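Local coordinates for 16S rRNA (guanine(1405)-N(7))-methyltransferase (Klebsiella pneumoniae, PDB 6PI9), which probably methylates N7 of guanine 1405 in 16S rRNA, using S-adenosyl-L-methionine as methyl donor, and so confers resistance to various aminoglycosides, at residues A91-R96 with P126-S131; L181-L186 with S250-Y255. All blocks are in the same frame, centred on the assembly; numbering follows the deposited sequence.

Contact 1: residues A91-R96 with P126-S131. With SAH (S-adenosyl-L-homocysteine), chain B.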
loop_
_atom_site.group_PDB
_atom_site.type_symbol
_atom_site.label_atom_id
_atom_site.label_comp_id
_atom_site.label_asym_id
_atom_site.label_seq_id
_atom_site.Cartn_x
_atom_site.Cartn_y
_atom_site.Cartn_z
ATOM N N ALA A 91 -2.730 -1.702 9.059
ATOM C CA ALA A 91 -1.890 -2.570 8.233
ATOM C C ALA A 91 -0.518 -2.815 8.860
ATOM O O ALA A 91 -0.014 -3.945 8.846
ATOM C CB ALA A 91 -1.733 -1.961 6.839
ATOM N N SER A 92 0.104 -1.771 9.432
ATOM C CA SER A 92 1.458 -1.936 9.979
ATOM C C SER A 92 1.481 -2.779 11.257
ATOM O O SER A 92 2.446 -3.534 11.493
ATOM C CB SER A 92 2.085 -0.559 10.243
ATOM O OG SER A 92 2.068 0.246 9.066
ATOM N N THR A 93 0.444 -2.680 12.108
ATOM C CA THR A 93 0.457 -3.514 13.312
ATOM C C THR A 93 0.070 -4.957 13.000
ATOM O O THR A 93 0.675 -5.898 13.539
ATOM C CB THR A 93 -0.456 -2.945 14.404
ATOM O OG1 THR A 93 -1.629 -2.377 13.810
ATOM C CG2 THR A 93 0.309 -1.898 15.248
ATOM N N ARG A 94 -0.898 -5.158 12.107
ATOM C CA ARG A 94 -1.238 -6.529 11.755
ATOM C C ARG A 94 -0.031 -7.251 11.165
ATOM O O ARG A 94 0.212 -8.421 11.482
ATOM C CB ARG A 94 -2.405 -6.558 10.785
ATOM C CG ARG A 94 -2.853 -7.983 10.488
ATOM C CD ARG A 94 -3.834 -8.008 9.344
ATOM N NE ARG A 94 -3.346 -7.206 8.232
ATOM C CZ ARG A 94 -4.013 -6.193 7.697
ATOM N NH1 ARG A 94 -5.213 -5.883 8.156
ATOM N NH2 ARG A 94 -3.488 -5.503 6.692
ATOM N N GLU A 95 0.770 -6.544 10.349
ATOM C CA GLU A 95 2.021 -7.117 9.858
ATOM C C GLU A 95 2.885 -7.648 10.995
ATOM O O GLU A 95 3.503 -8.715 10.862
ATOM C CB GLU A 95 2.786 -6.070 9.034
ATOM C CG GLU A 95 2.132 -5.808 7.694
ATOM C CD GLU A 95 2.648 -4.592 6.917
ATOM O OE1 GLU A 95 3.483 -3.790 7.431
ATOM O OE2 GLU A 95 2.172 -4.420 5.765
ATOM N N ARG A 96 2.924 -6.931 12.126
ATOM C CA ARG A 96 3.828 -7.219 13.237
ATOM C C ARG A 96 3.285 -8.236 14.245
ATOM O O ARG A 96 4.089 -8.846 14.966
ATOM C CB ARG A 96 4.164 -5.918 13.982
ATOM C CG ARG A 96 5.402 -5.973 14.880
ATOM C CD ARG A 96 5.808 -4.570 15.312
ATOM N NE ARG A 96 6.198 -3.754 14.152
ATOM C CZ ARG A 96 5.486 -2.753 13.652
ATOM N NH1 ARG A 96 4.337 -2.372 14.232
ATOM N NH2 ARG A 96 5.962 -2.072 12.597
ATOM N N PRO A 126 1.613 2.057 19.590
ATOM C CA PRO A 126 1.721 2.220 21.063
ATOM C C PRO A 126 0.736 1.382 21.845
ATOM O O PRO A 126 0.976 1.090 23.034
ATOM C CB PRO A 126 1.505 3.728 21.262
ATOM C CG PRO A 126 1.371 4.318 19.775
ATOM C CD PRO A 126 1.803 3.346 18.863
ATOM N N ILE A 127 -0.360 0.957 21.221
ATOM C CA ILE A 127 -1.250 0.013 21.890
ATOM C C ILE A 127 -0.617 -1.382 21.938
ATOM O O ILE A 127 -0.693 -2.076 22.956
ATOM C CB ILE A 127 -2.611 0.006 21.187
ATOM C CG1 ILE A 127 -3.249 1.394 21.295
ATOM C CG2 ILE A 127 -3.520 -1.078 21.788
ATOM C CD1 ILE A 127 -4.522 1.537 20.499
ATOM N N LEU A 128 0.028 -1.803 20.850
ATOM C CA LEU A 128 0.772 -3.064 20.843
ATOM C C LEU A 128 1.875 -3.057 21.894
ATOM O O LEU A 128 1.946 -3.962 22.736
ATOM C CB LEU A 128 1.352 -3.318 19.448
ATOM C CG LEU A 128 2.167 -4.600 19.242
ATOM C CD1 LEU A 128 1.369 -5.815 19.769
ATOM C CD2 LEU A 128 2.465 -4.755 17.768
ATOM N N LEU A 129 2.745 -2.040 21.855
ATOM C CA LEU A 129 3.744 -1.827 22.907
ATOM C C LEU A 129 3.153 -1.874 24.301
ATOM O O LEU A 129 3.665 -2.561 25.193
ATOM C CB LEU A 129 4.413 -0.470 22.717
ATOM C CG LEU A 129 5.267 -0.328 21.485
ATOM C CD1 LEU A 129 5.836 1.110 21.474
ATOM C CD2 LEU A 129 6.330 -1.381 21.562
ATOM N N GLY A 130 2.131 -1.074 24.546
ATOM C CA GLY A 130 1.611 -0.990 25.893
ATOM C C GLY A 130 1.140 -2.325 26.423
ATOM O O GLY A 130 1.286 -2.617 27.621
ATOM N N SER A 131 0.575 -3.159 25.552
ATOM C CA SER A 131 0.135 -4.471 26.006
ATOM C C SER A 131 1.304 -5.325 26.481
ATOM O O SER A 131 1.110 -6.221 27.308
ATOM C CB SER A 131 -0.600 -5.188 24.879
ATOM O OG SER A 131 0.288 -5.467 23.818
HETATM N N SAH B . 5.259 3.070 12.840
HETATM C CA SAH B . 3.931 2.421 12.767
HETATM C CB SAH B . 3.174 2.884 11.535
HETATM C CG SAH B . 3.896 2.751 10.162
HETATM S SD SAH B . 2.725 3.085 8.766
HETATM C C SAH B . 4.071 0.886 12.742
HETATM O O SAH B . 5.151 0.425 12.317
HETATM O OXT SAH B . 3.139 0.132 13.082
HETATM C "C5'" SAH B . 3.304 4.783 8.335
HETATM C "C4'" SAH B . 2.718 5.891 9.260
HETATM O "O4'" SAH B . 3.381 7.145 8.991
HETATM C "C3'" SAH B . 1.188 6.165 9.189
HETATM O "O3'" SAH B . 0.590 6.027 10.494
HETATM C "C2'" SAH B . 1.064 7.612 8.717
HETATM O "O2'" SAH B . -0.028 8.245 9.387
HETATM C "C1'" SAH B . 2.404 8.178 9.211
HETATM N N9 SAH B . 2.900 9.303 8.441
HETATM C C8 SAH B . 3.082 9.361 7.083
HETATM N N7 SAH B . 3.685 10.553 6.794
HETATM C C5 SAH B . 3.817 11.254 7.965
HETATM C C6 SAH B . 4.294 12.506 8.279
HETATM N N6 SAH B . 4.698 13.363 7.365
HETATM N N1 SAH B . 4.359 12.864 9.616
HETATM C C2 SAH B . 3.879 12.055 10.589
HETATM N N3 SAH B . 3.384 10.810 10.303
HETATM C C4 SAH B . 3.372 10.452 8.988
#
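Leu-128 carries the nonpolar part of this contact through one methyl, CD2, which meets the aliphatic part of Arg-96 at 4.2 Å from CD and the methyl of Thr-93 at 4.4 Å from CG2. The arginine chain passes aslant the leucine. The packing is light but buried, and Leu-87 of helix 83-87 also touches Leu-128. The hydroxyl of Thr-93 has its partners in the backbone carbonyls of Leu-87 and His-90, while its methyl is the part that faces Leu-128.

Polar contacts belong to the ligand. The guanidinium of Arg-96 grips the carboxylate of S-adenosyl-L-homocysteine with two hydrogen bonds. NH1 lies 3.0 Å from OXT, and that bond is nearly straight (167°). NH2 comes closer to O, at 2.6 Å. This second bond is more bent, at 144°. OXT lies in the guanidinium plane, at its edge. A bend at chi3 (-63°) turns the group toward the ligand after the methylene chain has passed Leu-128. NE is taken by a salt bridge to Glu-252.

One arginine thus packs its methylenes on a leucine and offers its nitrogens to two carboxylates, a pairing that probably fixes the rotation of the guanidinium and orients the amino-acid end of the bound S-adenosyl-L-homocysteine, and probably of the methyl donor likewise.

Contact 2: residues L181-L186 with S250-Y255. With SAH (S-adenosyl-L-homocysteine), chain B.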
loop_
_atom_site.group_PDB
_atom_site.type_symbol
_atom_site.label_atom_id
_atom_site.label_comp_id
_atom_site.label_asym_id
_atom_site.label_seq_id
_atom_site.Cartn_x
_atom_site.Cartn_y
_atom_site.Cartn_z
ATOM N N LEU A 181 11.459 5.290 18.072
ATOM C CA LEU A 181 11.102 4.251 17.123
ATOM C C LEU A 181 10.745 4.966 15.843
ATOM O O LEU A 181 9.989 5.939 15.881
ATOM C CB LEU A 181 9.903 3.435 17.616
ATOM C CG LEU A 181 9.970 2.977 19.080
ATOM C CD1 LEU A 181 8.714 2.180 19.454
ATOM C CD2 LEU A 181 11.228 2.084 19.330
ATOM N N LEU A 182 11.358 4.533 14.729
ATOM C CA LEU A 182 11.063 5.030 13.384
ATOM C C LEU A 182 10.748 3.796 12.564
ATOM O O LEU A 182 11.606 3.303 11.791
ATOM C CB LEU A 182 12.257 5.789 12.798
ATOM C CG LEU A 182 12.548 7.108 13.557
ATOM C CD1 LEU A 182 13.459 6.795 14.751
ATOM C CD2 LEU A 182 13.293 8.093 12.619
ATOM N N MET A 183 9.538 3.256 12.746
ATOM C CA MET A 183 9.227 1.931 12.219
ATOM C C MET A 183 8.415 2.096 10.931
ATOM O O MET A 183 7.364 2.767 10.941
ATOM C CB MET A 183 8.487 1.134 13.301
ATOM C CG MET A 183 9.408 0.829 14.498
ATOM S SD MET A 183 8.434 0.327 15.967
ATOM C CE MET A 183 7.525 -1.080 15.318
ATOM N N LYS A 184 8.909 1.492 9.833
ATOM C CA LYS A 184 8.252 1.536 8.522
ATOM C C LYS A 184 7.930 2.962 8.124
ATOM O O LYS A 184 6.839 3.279 7.600
ATOM C CB LYS A 184 6.991 0.673 8.554
ATOM C CG LYS A 184 7.380 -0.808 8.741
ATOM C CD LYS A 184 6.052 -1.647 8.981
ATOM C CE LYS A 184 6.378 -3.167 9.142
ATOM N NZ LYS A 184 5.092 -3.866 9.605
ATOM N N LEU A 185 8.863 3.829 8.401
ATOM C CA LEU A 185 8.647 5.263 8.270
ATOM C C LEU A 185 9.597 5.928 7.290
ATOM O O LEU A 185 9.173 6.768 6.507
ATOM C CB LEU A 185 8.832 5.918 9.654
ATOM C CG LEU A 185 8.986 7.446 9.593
ATOM C CD1 LEU A 185 7.702 8.085 9.056
ATOM C CD2 LEU A 185 9.253 7.948 11.016
ATOM N N LEU A 186 10.893 5.600 7.319
ATOM C CA LEU A 186 11.823 6.421 6.541
ATOM C C LEU A 186 11.530 6.398 5.038
ATOM O O LEU A 186 11.703 7.457 4.404
ATOM C CB LEU A 186 13.280 5.980 6.820
ATOM C CG LEU A 186 13.763 6.288 8.252
ATOM C CD1 LEU A 186 15.313 6.065 8.383
ATOM C CD2 LEU A 186 13.388 7.707 8.703
ATOM N N SER A 250 9.441 -11.157 10.800
ATOM C CA SER A 250 8.077 -11.104 10.250
ATOM C C SER A 250 7.924 -10.031 9.152
ATOM O O SER A 250 7.016 -9.185 9.171
ATOM C CB SER A 250 7.069 -10.902 11.386
ATOM O OG SER A 250 5.761 -10.682 10.892
ATOM N N ASP A 251 8.825 -10.097 8.171
ATOM C CA ASP A 251 8.893 -9.196 7.011
ATOM C C ASP A 251 9.132 -7.752 7.428
ATOM O O ASP A 251 8.655 -6.827 6.757
ATOM C CB ASP A 251 7.648 -9.292 6.115
ATOM C CG ASP A 251 7.607 -10.609 5.270
ATOM O OD1 ASP A 251 6.566 -11.290 5.354
ATOM O OD2 ASP A 251 8.587 -10.939 4.516
ATOM N N GLU A 252 9.845 -7.552 8.546
ATOM C CA GLU A 252 10.296 -6.225 8.960
ATOM C C GLU A 252 11.802 -6.301 9.171
ATOM O O GLU A 252 12.257 -7.082 10.002
ATOM C CB GLU A 252 9.568 -5.790 10.262
ATOM C CG GLU A 252 9.903 -4.361 10.691
ATOM C CD GLU A 252 8.955 -3.857 11.767
ATOM O OE1 GLU A 252 8.361 -4.690 12.463
ATOM O OE2 GLU A 252 8.769 -2.636 11.892
ATOM N N LEU A 253 12.564 -5.499 8.420
ATOM C CA LEU A 253 14.006 -5.370 8.649
ATOM C C LEU A 253 14.237 -4.344 9.750
ATOM O O LEU A 253 13.835 -3.183 9.596
ATOM C CB LEU A 253 14.699 -4.905 7.368
ATOM C CG LEU A 253 16.178 -4.431 7.463
ATOM C CD1 LEU A 253 17.121 -5.555 7.898
ATOM C CD2 LEU A 253 16.542 -3.845 6.085
ATOM N N VAL A 254 14.908 -4.754 10.833
ATOM C CA VAL A 254 15.012 -3.946 12.055
ATOM C C VAL A 254 16.483 -3.599 12.287
ATOM O O VAL A 254 17.327 -4.474 12.248
ATOM C CB VAL A 254 14.473 -4.699 13.293
ATOM C CG1 VAL A 254 14.564 -3.771 14.573
ATOM C CG2 VAL A 254 13.041 -5.206 13.067
ATOM N N TYR A 255 16.762 -2.324 12.541
ATOM C CA TYR A 255 18.082 -1.810 12.902
ATOM C C TYR A 255 18.033 -1.224 14.309
ATOM O O TYR A 255 17.160 -0.406 14.608
ATOM C CB TYR A 255 18.498 -0.651 11.991
ATOM C CG TYR A 255 18.931 -1.092 10.614
ATOM C CD1 TYR A 255 20.246 -1.421 10.352
ATOM C CD2 TYR A 255 18.012 -1.159 9.572
ATOM C CE1 TYR A 255 20.635 -1.819 9.052
ATOM C CE2 TYR A 255 18.403 -1.563 8.300
ATOM C CZ TYR A 255 19.678 -1.879 8.055
ATOM O OH TYR A 255 20.049 -2.264 6.769
HETATM N N SAH B . 5.259 3.070 12.840
HETATM C CA SAH B . 3.931 2.421 12.767
HETATM C CB SAH B . 3.174 2.884 11.535
HETATM C CG SAH B . 3.896 2.751 10.162
HETATM S SD SAH B . 2.725 3.085 8.766
HETATM C C SAH B . 4.071 0.886 12.742
HETATM O O SAH B . 5.151 0.425 12.317
HETATM O OXT SAH B . 3.139 0.132 13.082
HETATM C "C5'" SAH B . 3.304 4.783 8.335
HETATM C "C4'" SAH B . 2.718 5.891 9.260
HETATM O "O4'" SAH B . 3.381 7.145 8.991
HETATM C "C3'" SAH B . 1.188 6.165 9.189
HETATM O "O3'" SAH B . 0.590 6.027 10.494
HETATM C "C2'" SAH B . 1.064 7.612 8.717
HETATM O "O2'" SAH B . -0.028 8.245 9.387
HETATM C "C1'" SAH B . 2.404 8.178 9.211
HETATM N N9 SAH B . 2.900 9.303 8.441
HETATM C C8 SAH B . 3.082 9.361 7.083
HETATM N N7 SAH B . 3.685 10.553 6.794
HETATM C C5 SAH B . 3.817 11.254 7.965
HETATM C C6 SAH B . 4.294 12.506 8.279
HETATM N N6 SAH B . 4.698 13.363 7.365
HETATM N N1 SAH B . 4.359 12.864 9.616
HETATM C C2 SAH B . 3.879 12.055 10.589
HETATM N N3 SAH B . 3.384 10.810 10.303
HETATM C C4 SAH B . 3.372 10.452 8.988
HETATM O O HOH W 1 5.920 -6.199 10.768
#
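The carboxylate of Glu-252 is the flat group here, and Lys-184 lies over one of its faces: CE sits almost straight above the carboxylate carbon, 3.7 Å from CD. The Met-183 methyl comes in near the edge, beside OE2 (CE to Glu-252 OE2 4.0 Å), a little to the other side of the plane. The oxygens themselves bond elsewhere: OE1 is already engaged by Arg-96, and OE2 makes a hydrogen bond with the Thr-212 hydroxyl.

Lys-184 runs roughly perpendicular to the Glu-252 side chain, and the lysine methylenes, not its ammonium, lie against the carboxylate. The ammonium NZ is 4.4 Å from OE1, too far for a salt bridge. It pairs with Glu-95, and it also donates to a water at 2.7 Å, which makes a weak 3.3 Å bond back to Glu-252 OE1.

The two strands are not sheet neighbours. In this Rossmann-like methyltransferase fold, with strand order 3-2-1-4-5-7-6, strand 208-214 runs between strands 179-183 and 252-259, so Glu-252 has to reach past it. Its CG stands anti to the backbone N (chi1 -175°) and the rest of the chain is extended, which carries the carboxylate across to Met-183 and Lys-184. Thr-212, on the strand between, ties both sides together, since its hydroxyl also bonds the backbone N of Lys-184.

Lys-184 has a left-handed backbone (phi 52°, psi 41°), and just before it the carbonyl oxygen of Met-183 accepts a hydrogen bond from the amino nitrogen of S-adenosyl-L-homocysteine, with O and N 2.9 Å apart. Trp-103 of helix 100-111 packs on both Met-183 and Glu-252.

Overall arrangement
Both contacts are buried, and both help hold the amino-acid end of S-adenosyl-L-homocysteine: contact 1 takes its carboxylate, contact 2 its amino nitrogen. They differ in their elements. Contact 1 joins two short helices by sparse methyl packing, while contact 2 reaches over one intervening strand of the sheet and meets through charged side chains and a water. Two salt bridges run between the contacts, each contact giving one acid and one base. Contact 1 also reaches the second subunit, where Arg-94 bonds Thr-50 of that chain; contact 2 is touched by no other protein chain.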